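Local coordinates for ribonucleoside-diphosphate reductase (Pseudomonas aeruginosa, PDB 5IM3), which probably catalyses the reduction of ribonucleoside diphosphates to deoxyribonucleotides for DNA synthesis, and binds dATP as an allosteric nucleotide, at residues A273-K276 with E277-L280; A388-D391 with N392-S396. All coordinates share one frame; numbering follows the deposited sequence.

Contact 1 (A273-K276 with E277-L280); sequences AKLK and EFDL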
# COMPACT_ATOMS: atom_id res chain seq x y z
N ALA A 273 29.02 27.22 53.66
CA ALA A 273 29.27 27.99 54.88
C ALA A 273 29.82 29.39 54.58
O ALA A 273 29.68 30.28 55.42
CB ALA A 273 30.25 27.24 55.78
N LYS A 274 30.44 29.59 53.42
CA LYS A 274 30.94 30.92 53.06
C LYS A 274 29.82 31.95 53.06
O LYS A 274 30.09 33.15 53.23
CB LYS A 274 31.62 30.89 51.70
CG LYS A 274 32.99 30.24 51.69
CD LYS A 274 33.72 30.54 50.39
CE LYS A 274 35.00 29.73 50.27
NZ LYS A 274 35.96 30.04 51.37
N LEU A 275 28.57 31.53 52.84
CA LEU A 275 27.47 32.49 52.81
C LEU A 275 27.27 33.17 54.16
O LEU A 275 26.61 34.22 54.22
CB LEU A 275 26.17 31.80 52.38
CG LEU A 275 26.13 31.22 50.95
CD1 LEU A 275 24.68 31.02 50.49
CD2 LEU A 275 26.88 32.10 49.95
N LYS A 276 27.81 32.61 55.24
CA LYS A 276 27.79 33.29 56.53
C LYS A 276 28.68 34.53 56.54
O LYS A 276 28.54 35.37 57.43
CB LYS A 276 28.22 32.35 57.65
CG LYS A 276 27.22 31.25 57.95
CD LYS A 276 27.74 30.31 59.01
CE LYS A 276 26.71 29.26 59.36
NZ LYS A 276 27.24 28.25 60.33
N GLU A 277 29.60 34.65 55.59
CA GLU A 277 30.46 35.83 55.50
C GLU A 277 29.72 37.04 54.94
O GLU A 277 30.31 38.12 54.88
CB GLU A 277 31.68 35.52 54.63
CG GLU A 277 32.57 34.40 55.17
CD GLU A 277 33.67 34.00 54.21
OE1 GLU A 277 33.66 34.49 53.06
OE2 GLU A 277 34.54 33.19 54.60
N PHE A 278 28.47 36.89 54.53
CA PHE A 278 27.67 38.01 54.06
C PHE A 278 27.05 38.74 55.25
O PHE A 278 26.94 38.21 56.36
CB PHE A 278 26.56 37.54 53.13
CG PHE A 278 27.01 37.24 51.73
CD1 PHE A 278 27.53 35.99 51.41
CD2 PHE A 278 26.91 38.19 50.73
CE1 PHE A 278 27.94 35.70 50.12
CE2 PHE A 278 27.32 37.91 49.44
CZ PHE A 278 27.83 36.66 49.13
N ASP A 279 26.65 39.98 55.00
CA ASP A 279 25.93 40.78 56.00
C ASP A 279 24.45 40.45 55.86
O ASP A 279 23.73 41.09 55.09
CB ASP A 279 26.22 42.26 55.82
CG ASP A 279 25.69 43.10 56.97
OD1 ASP A 279 24.55 42.84 57.42
OD2 ASP A 279 26.41 44.00 57.43
N LEU A 280 24.00 39.45 56.61
CA LEU A 280 22.65 38.94 56.43
C LEU A 280 21.60 39.96 56.85
O LEU A 280 20.49 39.97 56.30
CB LEU A 280 22.47 37.64 57.20
CG LEU A 280 23.48 36.54 56.83
CD1 LEU A 280 23.32 35.32 57.72
CD2 LEU A 280 23.34 36.15 55.36
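Glu277 N donates to Lys274 O at 2.8 Å, and Phe278 N reaches Leu275 O at 3.3 Å. Both bonds span three residues, as does the one from Lys276 N to Ala273 O at 3.0 Å, and this i to i+3 spacing defines a 3-10 turn. Asp279 OD1 then accepts from Lys282 N, an N-cap at the start of helix 280-286, so the turn leads straight into that helix.

Among the apolar groups, Leu275 and Phe278 are buried against Met328 and Ile332. They run side by side, with CD2 of Leu275 3.8 Å from CE1 of Phe278, while the carbonyl oxygen of Leu275 sits at the ring edge, 3.4 Å from CD1 of Phe278.

The charged Lys274 and Glu277 are exposed. The chain of Glu277 is extended beyond CG (chi2 173°), and its OE1 forms a salt bridge with Arg337, which also makes a cation-pi contact with Phe278. Lys274 NZ and Glu277 OE2, 4.7 Å apart, are not in contact, so any attraction is probably weak and long-range.

The chemistry is thus two-sided: one short turn presents leucine and phenylalanine to the neighbouring helices, and Arg337 links its acidic and aromatic side chains.

Contact 2 (A388-D391 with N392-S396); sequences AIHD and NAMLS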
# COMPACT_ATOMS: atom_id res chain seq x y z
N ALA A 388 38.15 9.66 26.52
CA ALA A 388 36.94 10.43 26.23
C ALA A 388 35.70 9.76 26.81
O ALA A 388 34.78 10.44 27.27
CB ALA A 388 36.80 10.62 24.72
N ILE A 389 35.66 8.43 26.77
CA ILE A 389 34.58 7.72 27.45
C ILE A 389 34.62 8.03 28.94
O ILE A 389 33.58 8.23 29.58
CB ILE A 389 34.68 6.20 27.20
CG1 ILE A 389 34.71 5.89 25.71
CG2 ILE A 389 33.52 5.48 27.87
CD1 ILE A 389 33.49 6.34 24.97
N HIS A 390 35.82 8.05 29.52
CA HIS A 390 35.97 8.35 30.93
C HIS A 390 35.48 9.76 31.26
O HIS A 390 34.80 9.97 32.26
CB HIS A 390 37.43 8.17 31.33
CG HIS A 390 37.70 8.40 32.79
ND1 HIS A 390 37.71 9.66 33.35
CD2 HIS A 390 38.01 7.54 33.79
CE1 HIS A 390 37.99 9.56 34.64
NE2 HIS A 390 38.18 8.28 34.93
N ASP A 391 35.83 10.73 30.41
CA ASP A 391 35.37 12.10 30.62
C ASP A 391 33.85 12.19 30.51
O ASP A 391 33.20 12.88 31.31
CB ASP A 391 36.03 13.04 29.62
CG ASP A 391 37.52 13.18 29.84
OD1 ASP A 391 37.98 12.91 30.97
OD2 ASP A 391 38.24 13.56 28.90
N ASN A 392 33.26 11.50 29.53
CA ASN A 392 31.81 11.46 29.40
C ASN A 392 31.16 11.05 30.71
O ASN A 392 30.20 11.68 31.17
CB ASN A 392 31.40 10.49 28.29
CG ASN A 392 31.34 11.15 26.93
OD1 ASN A 392 30.61 10.68 26.05
ND2 ASN A 392 32.10 12.22 26.73
N ALA A 393 31.68 9.99 31.33
CA ALA A 393 31.09 9.50 32.58
C ALA A 393 31.23 10.54 33.69
O ALA A 393 30.26 10.82 34.40
CB ALA A 393 31.75 8.18 32.98
N MET A 394 32.42 11.13 33.84
CA MET A 394 32.64 12.09 34.92
C MET A 394 31.79 13.35 34.74
O MET A 394 31.21 13.86 35.70
CB MET A 394 34.12 12.47 35.01
CG MET A 394 35.05 11.31 35.33
SD MET A 394 34.58 10.41 36.81
CE MET A 394 33.70 9.05 36.11
N LEU A 395 31.73 13.87 33.51
CA LEU A 395 30.97 15.08 33.25
C LEU A 395 29.47 14.85 33.42
O LEU A 395 28.74 15.79 33.75
CB LEU A 395 31.28 15.58 31.84
CG LEU A 395 32.74 15.98 31.61
CD1 LEU A 395 33.03 16.19 30.13
CD2 LEU A 395 33.07 17.24 32.38
N SER A 396 29.01 13.62 33.21
CA SER A 396 27.60 13.27 33.35
C SER A 396 27.23 12.85 34.76
O SER A 396 26.05 12.59 35.02
CB SER A 396 27.26 12.12 32.39
OG SER A 396 27.44 12.52 31.05
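The imidazole of His390 meets Met394 one helical turn on, the two side chains crossing at a slant. CG of Met394 comes 3.5 Å from His390 CE1, an approach oblique to the ring. The sulfur follows: Met394 SD is 4.8 Å from the centroid of the His390 ring and 39° off its normal, an oblique sulfur-aromatic contact. In His390, chi1 of -178° sets CG beside the carbonyl carbon and brings the ring back toward Met394. The ring's NE2 hydrogen-bonds Ser383 OG of the second subunit. Met394 is bent at chi2 (-54°), which brings its sulfur obliquely toward the ring, and again at chi3, which sets the direction of its methyl CE. Another flat group, the amide of Asn392, uses OD1 to accept a hydrogen bond from Asn404 ND2.

The backbone is regular alpha-helix: the amides of residues 392 to 395 each bond to the carbonyl oxygen four residues earlier, ending with Leu395 N to Asp391 O at 2.8 Å. Leu395 CG also closes on that oxygen, 3.1 Å from Asp391 O. At the end of the stretch Ser396 OG returns to Asn392 O at 2.9 Å, and Ser396 N reaches the same oxygen from the opposite face at 3.1 Å, so two donors grip one carbonyl.

This is the later part of helix 382-395, the crossover helix of a beta-alpha-beta unit between strands 373-377 and 401-405. Asn392 and Leu395 pack on Leu402 of the second strand, and Ile389 on Val432, Val433 and Thr436 of helix 427-440. Tyr386 of the second subunit packs on Ile389, His390 and Ala393, and Leu382 of the second subunit on Met394, placing this face in the subunit interface, with bound dATP about 6 Å from the Met394 side chain.

Overall arrangement
Contact 1 comes first along the chain and closes before contact 2 opens; their centres are about 34 Å apart and their nearest atoms about 22 Å, so they do not touch. The 273-280 turn follows helix 250-267, against which it also packs, and runs into helix 280-286; it lies away from the nucleotide sites and packs on helices 319-330 and 337-349. The 388-396 stretch belongs instead to helix 382-395 within the barrel domain, joining parallel strands 373-377 and 401-405 of the mixed sheet. They share no helix, strand or sheet. Contact 1 therefore concerns packing among helices within one chain, whereas contact 2 adjoins both the second subunit and a dATP site.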